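Local coordinates for protein peptidase (Yersinia bercovieri, PDB 5NYW) that is of unknown function but, as an ancestral proteasome-type beta-subunit (Anbu), has the Ntn-hydrolase fold and probably belongs to a line of self-assembling peptidases, at residues Q47-L52 / F146-S151; Q56-L61 / R92-R97; N111-L116 / I130-N135. All coordinates share one frame; numbering follows the deposited sequence.

Contact 1. Residues Q47-L52 / F146-S151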
loop_
_atom_site.group_PDB
_atom_site.type_symbol
_atom_site.label_atom_id
_atom_site.label_comp_id
_atom_site.label_asym_id
_atom_site.label_seq_id
_atom_site.Cartn_x
_atom_site.Cartn_y
_atom_site.Cartn_z
ATOM N N GLN L 47 8.439 31.500 23.261
ATOM C CA GLN L 47 8.106 30.986 24.588
ATOM C C GLN L 47 7.758 29.502 24.559
ATOM O O GLN L 47 7.069 29.042 23.646
ATOM C CB GLN L 47 6.949 31.784 25.181
ATOM C CG GLN L 47 7.324 33.201 25.588
ATOM C CD GLN L 47 6.094 34.057 25.853
ATOM O OE1 GLN L 47 5.307 34.329 24.942
ATOM N NE2 GLN L 47 5.914 34.473 27.103
ATOM N N SER L 48 8.186 28.767 25.585
ATOM C CA SER L 48 8.071 27.316 25.560
ATOM C C SER L 48 7.160 26.754 26.631
ATOM O O SER L 48 7.169 27.194 27.795
ATOM C CB SER L 48 9.443 26.648 25.706
ATOM O OG SER L 48 10.327 27.055 24.691
ATOM N N ALA L 49 6.406 25.746 26.196
ATOM C CA ALA L 49 5.560 24.918 27.029
ATOM C C ALA L 49 5.514 23.499 26.461
ATOM O O ALA L 49 5.787 23.277 25.289
ATOM C CB ALA L 49 4.181 25.489 27.097
ATOM N N GLY L 50 5.178 22.539 27.304
ATOM C CA GLY L 50 5.101 21.167 26.881
ATOM C C GLY L 50 6.416 20.498 27.178
ATOM O O GLY L 50 7.166 20.975 28.033
ATOM N N ASN L 51 6.708 19.431 26.430
ATOM C CA ASN L 51 7.883 18.606 26.671
ATOM C C ASN L 51 9.204 19.401 26.629
ATOM O O ASN L 51 9.563 19.999 25.609
ATOM C CB ASN L 51 7.921 17.453 25.657
ATOM C CG ASN L 51 8.973 16.422 25.989
ATOM O OD1 ASN L 51 10.163 16.703 25.911
ATOM N ND2 ASN L 51 8.545 15.209 26.331
ATOM N N LEU L 52 9.920 19.396 27.751
ATOM C CA LEU L 52 11.159 20.153 27.873
ATOM C C LEU L 52 12.211 19.672 26.879
ATOM O O LEU L 52 12.935 20.487 26.316
ATOM C CB LEU L 52 11.704 20.073 29.302
ATOM C CG LEU L 52 13.016 20.829 29.545
ATOM C CD1 LEU L 52 12.852 22.317 29.349
ATOM C CD2 LEU L 52 13.563 20.533 30.924
ATOM N N PHE L 146 -2.262 35.183 23.381
ATOM C CA PHE L 146 -2.254 33.710 23.384
ATOM C C PHE L 146 -1.747 33.184 24.714
ATOM O O PHE L 146 -0.883 33.798 25.333
ATOM C CB PHE L 146 -1.355 33.147 22.280
ATOM C CG PHE L 146 -1.885 33.340 20.908
ATOM C CD1 PHE L 146 -3.205 33.076 20.618
ATOM C CD2 PHE L 146 -1.050 33.795 19.892
ATOM C CE1 PHE L 146 -3.696 33.263 19.321
ATOM C CE2 PHE L 146 -1.527 33.983 18.607
ATOM C CZ PHE L 146 -2.854 33.718 18.317
ATOM N N GLN L 147 -2.251 32.039 25.153
ATOM C CA GLN L 147 -1.668 31.403 26.327
ATOM C C GLN L 147 -1.250 29.967 25.990
ATOM O O GLN L 147 -1.951 29.270 25.258
ATOM C CB GLN L 147 -2.658 31.382 27.492
ATOM C CG GLN L 147 -3.373 32.681 27.800
ATOM C CD GLN L 147 -4.450 32.462 28.862
ATOM O OE1 GLN L 147 -5.544 31.999 28.545
ATOM N NE2 GLN L 147 -4.153 32.807 30.115
ATOM N N ILE L 148 -0.138 29.509 26.559
ATOM C CA ILE L 148 0.230 28.090 26.506
ATOM C C ILE L 148 0.559 27.597 27.932
ATOM O O ILE L 148 0.854 28.405 28.825
ATOM C CB ILE L 148 1.425 27.838 25.537
ATOM C CG1 ILE L 148 2.659 28.664 25.920
ATOM C CG2 ILE L 148 1.009 28.162 24.093
ATOM C CD1 ILE L 148 3.882 28.452 24.979
ATOM N N GLY L 149 0.493 26.282 28.152
ATOM C CA GLY L 149 0.696 25.720 29.477
ATOM C C GLY L 149 -0.556 25.796 30.338
ATOM O O GLY L 149 -1.677 25.737 29.822
ATOM N N GLU L 150 -0.367 25.941 31.649
ATOM C CA GLU L 150 -1.493 26.016 32.582
ATOM C C GLU L 150 -2.121 27.398 32.547
ATOM O O GLU L 150 -1.726 28.285 33.299
ATOM C CB GLU L 150 -1.048 25.690 34.004
ATOM C CG GLU L 150 -0.890 24.200 34.303
ATOM C CD GLU L 150 -2.188 23.389 34.192
ATOM O OE1 GLU L 150 -3.285 23.939 34.400
ATOM O OE2 GLU L 150 -2.100 22.179 33.908
ATOM N N SER L 151 -3.122 27.568 31.692
ATOM C CA SER L 151 -3.552 28.896 31.272
ATOM C C SER L 151 -4.919 29.335 31.735
ATOM O O SER L 151 -5.256 30.509 31.613
ATOM C CB SER L 151 -3.580 28.959 29.760
ATOM O OG SER L 151 -4.563 28.042 29.308
#

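Contact 2. Residues Q56-L61 / R92-R97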
loop_
_atom_site.group_PDB
_atom_site.type_symbol
_atom_site.label_atom_id
_atom_site.label_comp_id
_atom_site.label_asym_id
_atom_site.label_seq_id
_atom_site.Cartn_x
_atom_site.Cartn_y
_atom_site.Cartn_z
ATOM N N GLN L 56 13.584 22.503 24.099
ATOM C CA GLN L 56 15.005 22.837 24.182
ATOM C C GLN L 56 15.726 22.489 22.881
ATOM O O GLN L 56 16.573 23.262 22.432
ATOM C CB GLN L 56 15.716 22.114 25.339
ATOM C CG GLN L 56 15.814 22.839 26.666
ATOM C CD GLN L 56 16.752 22.107 27.624
ATOM O OE1 GLN L 56 17.111 20.969 27.375
ATOM N NE2 GLN L 56 17.185 22.775 28.687
ATOM N N SER L 57 15.389 21.351 22.265
ATOM C CA SER L 57 16.015 20.990 20.991
ATOM C C SER L 57 15.616 21.981 19.925
ATOM O O SER L 57 16.450 22.416 19.140
ATOM C CB SER L 57 15.644 19.565 20.534
ATOM O OG SER L 57 16.566 18.589 21.014
ATOM N N ILE L 58 14.344 22.360 19.919
ATOM C CA ILE L 58 13.844 23.324 18.950
ATOM C C ILE L 58 14.628 24.623 19.076
ATOM O O ILE L 58 15.218 25.096 18.103
ATOM C CB ILE L 58 12.322 23.583 19.158
ATOM C CG1 ILE L 58 11.538 22.324 18.797
ATOM C CG2 ILE L 58 11.836 24.739 18.307
ATOM C CD1 ILE L 58 10.117 22.360 19.222
ATOM N N VAL L 59 14.696 25.160 20.289
ATOM C CA VAL L 59 15.452 26.378 20.528
ATOM C C VAL L 59 16.945 26.187 20.206
ATOM O O VAL L 59 17.546 27.021 19.529
ATOM C CB VAL L 59 15.289 26.849 21.977
ATOM C CG1 VAL L 59 16.300 27.938 22.305
ATOM C CG2 VAL L 59 13.868 27.342 22.215
ATOM N N SER L 60 17.530 25.069 20.624
ATOM C CA SER L 60 18.944 24.846 20.361
ATOM C C SER L 60 19.220 24.772 18.854
ATOM O O SER L 60 20.189 25.363 18.384
ATOM C CB SER L 60 19.430 23.574 21.058
ATOM O OG SER L 60 19.623 23.772 22.447
ATOM N N LEU L 61 18.361 24.079 18.100
ATOM C CA LEU L 61 18.522 23.970 16.650
ATOM C C LEU L 61 18.361 25.331 15.957
ATOM O O LEU L 61 19.064 25.618 14.996
ATOM C CB LEU L 61 17.542 22.949 16.044
ATOM C CG LEU L 61 17.820 21.440 16.178
ATOM C CD1 LEU L 61 16.706 20.630 15.544
ATOM C CD2 LEU L 61 19.170 21.030 15.594
ATOM N N ARG L 92 8.187 19.942 13.782
ATOM C CA ARG L 92 7.962 18.619 13.169
ATOM C C ARG L 92 9.247 17.787 13.091
ATOM O O ARG L 92 9.222 16.582 13.336
ATOM C CB ARG L 92 7.358 18.754 11.757
ATOM C CG ARG L 92 5.887 19.143 11.732
ATOM C CD ARG L 92 5.244 19.133 10.313
ATOM N NE ARG L 92 5.747 20.173 9.405
ATOM C CZ ARG L 92 5.169 21.370 9.241
ATOM N NH1 ARG L 92 4.095 21.711 9.961
ATOM N NH2 ARG L 92 5.682 22.253 8.386
ATOM N N GLU L 93 10.362 18.437 12.763
ATOM C CA GLU L 93 11.667 17.778 12.674
ATOM C C GLU L 93 12.081 17.111 13.981
ATOM O O GLU L 93 12.549 15.971 13.997
ATOM C CB GLU L 93 12.738 18.792 12.278
ATOM C CG GLU L 93 14.144 18.255 12.348
ATOM C CD GLU L 93 15.193 19.347 12.166
ATOM O OE1 GLU L 93 16.396 19.034 12.237
ATOM O OE2 GLU L 93 14.823 20.524 11.982
ATOM N N VAL L 94 11.957 17.859 15.073
ATOM C CA VAL L 94 12.336 17.369 16.387
ATOM C C VAL L 94 11.391 16.275 16.903
ATOM O O VAL L 94 11.851 15.253 17.408
ATOM C CB VAL L 94 12.394 18.525 17.380
ATOM C CG1 VAL L 94 12.535 18.013 18.806
ATOM C CG2 VAL L 94 13.538 19.451 16.992
ATOM N N ILE L 95 10.081 16.458 16.736
ATOM C CA ILE L 95 9.129 15.448 17.204
ATOM C C ILE L 95 9.264 14.117 16.460
ATOM O O ILE L 95 9.311 13.049 17.082
ATOM C CB ILE L 95 7.680 15.946 17.076
ATOM C CG1 ILE L 95 7.424 17.025 18.116
ATOM C CG2 ILE L 95 6.689 14.811 17.297
ATOM C CD1 ILE L 95 6.031 17.590 18.074
ATOM N N ASN L 96 9.381 14.184 15.139
ATOM C CA ASN L 96 9.519 12.977 14.339
ATOM C C ASN L 96 10.837 12.267 14.629
ATOM O O ASN L 96 10.910 11.037 14.569
ATOM C CB ASN L 96 9.379 13.295 12.854
ATOM C CG ASN L 96 7.945 13.634 12.472
ATOM O OD1 ASN L 96 7.021 13.485 13.281
ATOM N ND2 ASN L 96 7.749 14.054 11.230
ATOM N N ARG L 97 11.878 13.042 14.920
ATOM C CA ARG L 97 13.171 12.459 15.276
ATOM C C ARG L 97 13.070 11.732 16.626
ATOM O O ARG L 97 13.454 10.570 16.727
ATOM C CB ARG L 97 14.263 13.538 15.345
ATOM C CG ARG L 97 15.629 13.014 15.769
ATOM C CD ARG L 97 16.549 14.149 16.225
ATOM N NE ARG L 97 16.099 14.696 17.509
ATOM C CZ ARG L 97 16.584 15.786 18.101
ATOM N NH1 ARG L 97 17.562 16.478 17.534
ATOM N NH2 ARG L 97 16.095 16.179 19.277
#

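Contact 3. Residues N111-L116 / I130-N135. Unlike the reference sequence in segment 111-116: Cys112 (reference Gly).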
loop_
_atom_site.group_PDB
_atom_site.type_symbol
_atom_site.label_atom_id
_atom_site.label_comp_id
_atom_site.label_asym_id
_atom_site.label_seq_id
_atom_site.Cartn_x
_atom_site.Cartn_y
_atom_site.Cartn_z
ATOM N N ASN L 111 5.009 16.202 22.599
ATOM C CA ASN L 111 4.358 17.414 22.099
ATOM C C ASN L 111 4.717 18.711 22.825
ATOM O O ASN L 111 5.002 18.731 24.034
ATOM C CB ASN L 111 2.843 17.221 22.078
ATOM C CG ASN L 111 2.390 16.374 20.895
ATOM O OD1 ASN L 111 3.210 15.920 20.087
ATOM N ND2 ASN L 111 1.089 16.156 20.786
ATOM N N CYS L 112 4.711 19.791 22.050
ATOM C CA CYS L 112 4.963 21.139 22.538
ATOM C C CYS L 112 4.067 22.198 21.900
ATOM O O CYS L 112 3.519 22.015 20.813
ATOM C CB CYS L 112 6.429 21.495 22.276
ATOM S SG CYS L 112 6.838 21.596 20.461
ATOM N N ASN L 113 3.915 23.314 22.599
ATOM C CA ASN L 113 3.293 24.499 22.039
ATOM C C ASN L 113 4.289 25.626 22.214
ATOM O O ASN L 113 5.039 25.648 23.203
ATOM C CB ASN L 113 1.953 24.833 22.719
ATOM C CG ASN L 113 0.796 24.004 22.188
ATOM O OD1 ASN L 113 0.055 24.455 21.318
ATOM N ND2 ASN L 113 0.631 22.795 22.714
ATOM N N LEU L 114 4.331 26.522 21.233
ATOM C CA LEU L 114 5.224 27.665 21.278
ATOM C C LEU L 114 4.489 28.959 20.994
ATOM O O LEU L 114 3.479 28.957 20.287
ATOM C CB LEU L 114 6.369 27.502 20.275
ATOM C CG LEU L 114 7.201 26.232 20.410
ATOM C CD1 LEU L 114 8.217 26.196 19.320
ATOM C CD2 LEU L 114 7.888 26.252 21.734
ATOM N N LEU L 115 5.001 30.057 21.552
ATOM C CA LEU L 115 4.577 31.393 21.148
ATOM C C LEU L 115 5.764 32.108 20.488
ATOM O O LEU L 115 6.919 31.983 20.924
ATOM C CB LEU L 115 4.037 32.197 22.334
ATOM C CG LEU L 115 2.760 31.648 22.984
ATOM C CD1 LEU L 115 2.227 32.603 24.012
ATOM C CD2 LEU L 115 1.690 31.315 21.959
ATOM N N LEU L 116 5.463 32.807 19.402
ATOM C CA LEU L 116 6.440 33.565 18.636
ATOM C C LEU L 116 5.930 34.956 18.408
ATOM O O LEU L 116 4.879 35.130 17.809
ATOM C CB LEU L 116 6.706 32.901 17.294
ATOM C CG LEU L 116 7.476 33.710 16.249
ATOM C CD1 LEU L 116 8.941 33.906 16.648
ATOM C CD2 LEU L 116 7.346 33.026 14.896
ATOM N N ILE L 130 2.254 28.480 17.711
ATOM C CA ILE L 130 2.629 27.279 16.947
ATOM C C ILE L 130 2.172 26.013 17.681
ATOM O O ILE L 130 2.493 25.821 18.848
ATOM C CB ILE L 130 4.177 27.177 16.689
ATOM C CG1 ILE L 130 4.713 28.384 15.904
ATOM C CG2 ILE L 130 4.528 25.932 15.875
ATOM C CD1 ILE L 130 5.146 29.547 16.752
ATOM N N TYR L 131 1.462 25.140 16.969
ATOM C CA TYR L 131 0.887 23.911 17.510
ATOM C C TYR L 131 1.853 22.734 17.341
ATOM O O TYR L 131 2.826 22.855 16.590
ATOM C CB TYR L 131 -0.423 23.581 16.790
ATOM C CG TYR L 131 -1.560 24.561 16.943
ATOM C CD1 TYR L 131 -2.267 24.668 18.139
ATOM C CD2 TYR L 131 -1.957 25.352 15.872
ATOM C CE1 TYR L 131 -3.310 25.553 18.262
ATOM C CE2 TYR L 131 -2.996 26.227 15.989
ATOM C CZ TYR L 131 -3.669 26.326 17.181
ATOM O OH TYR L 131 -4.718 27.198 17.284
ATOM N N PRO L 132 1.602 21.594 18.036
ATOM C CA PRO L 132 2.485 20.421 17.841
ATOM C C PRO L 132 2.596 19.900 16.392
ATOM O O PRO L 132 3.658 19.397 16.026
ATOM C CB PRO L 132 1.837 19.336 18.717
ATOM C CG PRO L 132 1.056 20.079 19.752
ATOM C CD PRO L 132 0.601 21.366 19.099
ATOM N N GLN L 133 1.554 20.041 15.571
ATOM C CA GLN L 133 1.605 19.528 14.190
ATOM C C GLN L 133 2.439 20.438 13.302
ATOM O O GLN L 133 2.713 20.110 12.163
ATOM C CB GLN L 133 0.201 19.353 13.594
ATOM C CG GLN L 133 -0.699 18.336 14.306
ATOM C CD GLN L 133 -1.248 18.862 15.636
ATOM O OE1 GLN L 133 -1.253 20.070 15.880
ATOM N NE2 GLN L 133 -1.721 17.958 16.494
ATOM N N GLY L 134 2.814 21.598 13.829
ATOM C CA GLY L 134 3.668 22.526 13.113
ATOM C C GLY L 134 2.946 23.642 12.378
ATOM O O GLY L 134 3.587 24.566 11.877
ATOM N N ASN L 135 1.620 23.576 12.311
ATOM C CA ASN L 135 0.860 24.685 11.750
ATOM C C ASN L 135 0.665 25.703 12.866
ATOM O O ASN L 135 1.125 25.486 13.991
ATOM C CB ASN L 135 -0.470 24.210 11.164
ATOM C CG ASN L 135 -1.371 23.585 12.206
ATOM O OD1 ASN L 135 -0.906 23.187 13.274
ATOM N ND2 ASN L 135 -2.659 23.460 11.889
#

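Contact 1. Residues Q47-L52 / F146-S151
Gln47 lies near the end of strand 42-50, and its CB is directed at strand 146-149, which passes 6.2 Å away at the closest approach of the two axes, with the strand directions 45° apart. Its long side chain leaves the pair and ends on strands of the other sheet, where NE2 donates to Ser16 OG and Val4 O, so the buried NE2 is satisfied by two acceptors. What Gln47 offers Ile148 is its backbone: Gln47 O lies 3.5 Å from Ile148 CD1, a van der Waals contact. Ser48 turns its CB away, onto Leu114 of strand 112-120, as alternation along a strand requires. Strand 42-50 belongs to one sheet and strand 145-149 to the other of the alpha-beta-beta-alpha sandwich of the Ntn-hydrolase fold, and the two meet here face to face. Ala49 meets Ile148, the largest contributor, at this interface. Ala49 CB rests 3.7 Å from both Ile148 CG1 and Ile148 CD1, and the small methyl lets the backbones close to 5.5 Å between Ala49 CA and Gly149 CA. Ile148 gets there with CG1 in the crowded place between backbone N and carbonyl carbon (chi1 57°), and CD1 extended beyond it. Ala49 also touches Thr1, the residue type and position of the N-terminal nucleophile in active proteasome beta-subunits. Gly50, like Gly149, has a positive phi, at which a CB would press on the preceding carbonyl oxygen. Asn51 then caps helix 52-65, OD1 accepting from Thr54 N, while Leu52 packs on Ile137 of a second subunit.

Contact 2. Residues Q56-L61 / R92-R97
Two helical segments cross with their axes 9.6 Å apart at closest approach and their N-to-C directions 131° apart, an oblique crossing nearer antiparallel than parallel. Ile58 and Val94 mark the nearest backbone approach, with 6.7 Å between Ile58 CA and Val94 CA. Val94 is the apolar centre; its two short branches touch different residues of the other helix. Its CG2 sits 3.7 Å from Leu61 CD1 and also meets Ile58 CG1, which crosses it obliquely, while its other branch, CG1, lies 3.9 Å from Ser57 CB. Leu61 slides past Val94 in the opposite direction and meets the extended Glu93 tip to tip; the carboxylate's charge is answered by Arg65 through a salt bridge to OE1. At the other end, Arg97 bends at chi3 (71°) and brings its guanidinium edge-on to Ser57. Arg97 NH2 donates to Ser57 OG over 3.0 Å, at 159° and almost in the guanidinium plane. Tyr81 of a second subunit joins both groups, its OH bonded to Ser57 OG and Arg97 NH1, so the polar end of the crossing is shared between chains. Helices 52-65 and 80-98 belong to one outer helical layer of the proteasome-type alpha-beta-beta-alpha sandwich, here also facing a neighbouring subunit.

Contact 3. Residues N111-L116 / I130-N135
Ile130 and Pro132 give up most surface here, with Leu114 next, and together they show how an antiparallel pairing ends. Ile130 and Leu114 form a hydrogen-bonded pair. Leu114 N donates to Ile130 O over 3.1 Å in a nearly straight line (171°), in the carbonyl plane. The return bond, Ile130 N to Leu114 O, is 2.9 Å long but more bent, its donor 27° above the carbonyl plane. Both side chains lie on the same face of the sheet, the one under the helices: Leu114 touches Val91 and Ile130 touches Leu87. The length of the CG1-CD1 arm of Ile130 puts CD1 3.7 Å from Leu116 CB, while its beta-branched, apolar form suits a buried strand.

Pro132 has no N-H to offer Cys112 O, which lies 3.4 Å from Pro132 N. The ring packs instead, its CG 3.3 Å from Cys112 O and its CB 3.7 Å from Asn111 CG, which crosses it at about a right angle. Asn113 lies obliquely beside the ring's CD, its OD1 held by His129 NE2. Pro132 also suits the second position of the type I turn from Tyr131 to Gly134, closed by Gly134 N to Tyr131 O; Gly134 takes the positive phi of the last place. Pairing through backbone hydrogen bonds thus gives way at the proline to van der Waals packing of its ring on a carbonyl oxygen and two asparagine side chains.

Contact 1 brackets the other two along the chain: after 47-52 come both segments of contact 2, then both of contact 3, and last 146-151. Contacts 1 and 3 have centres about 9 Å apart; the 47-52 side of contact 1 and contact 3 lie on the five-stranded sheet, whose neighbouring strands 42-50 and 112-120 are joined by probable backbone hydrogen bonds such as Gln47 N to Leu115 O. Contact 2 lies in the helical layer over that sheet, its centre about 11 Å from that of contact 3 and 16 Å from that of contact 1; Ile58 and Arg92 reach down to Cys112 and Gln133. The three thus run outward from the sheet junction to the helices, and all reach neighbouring subunits.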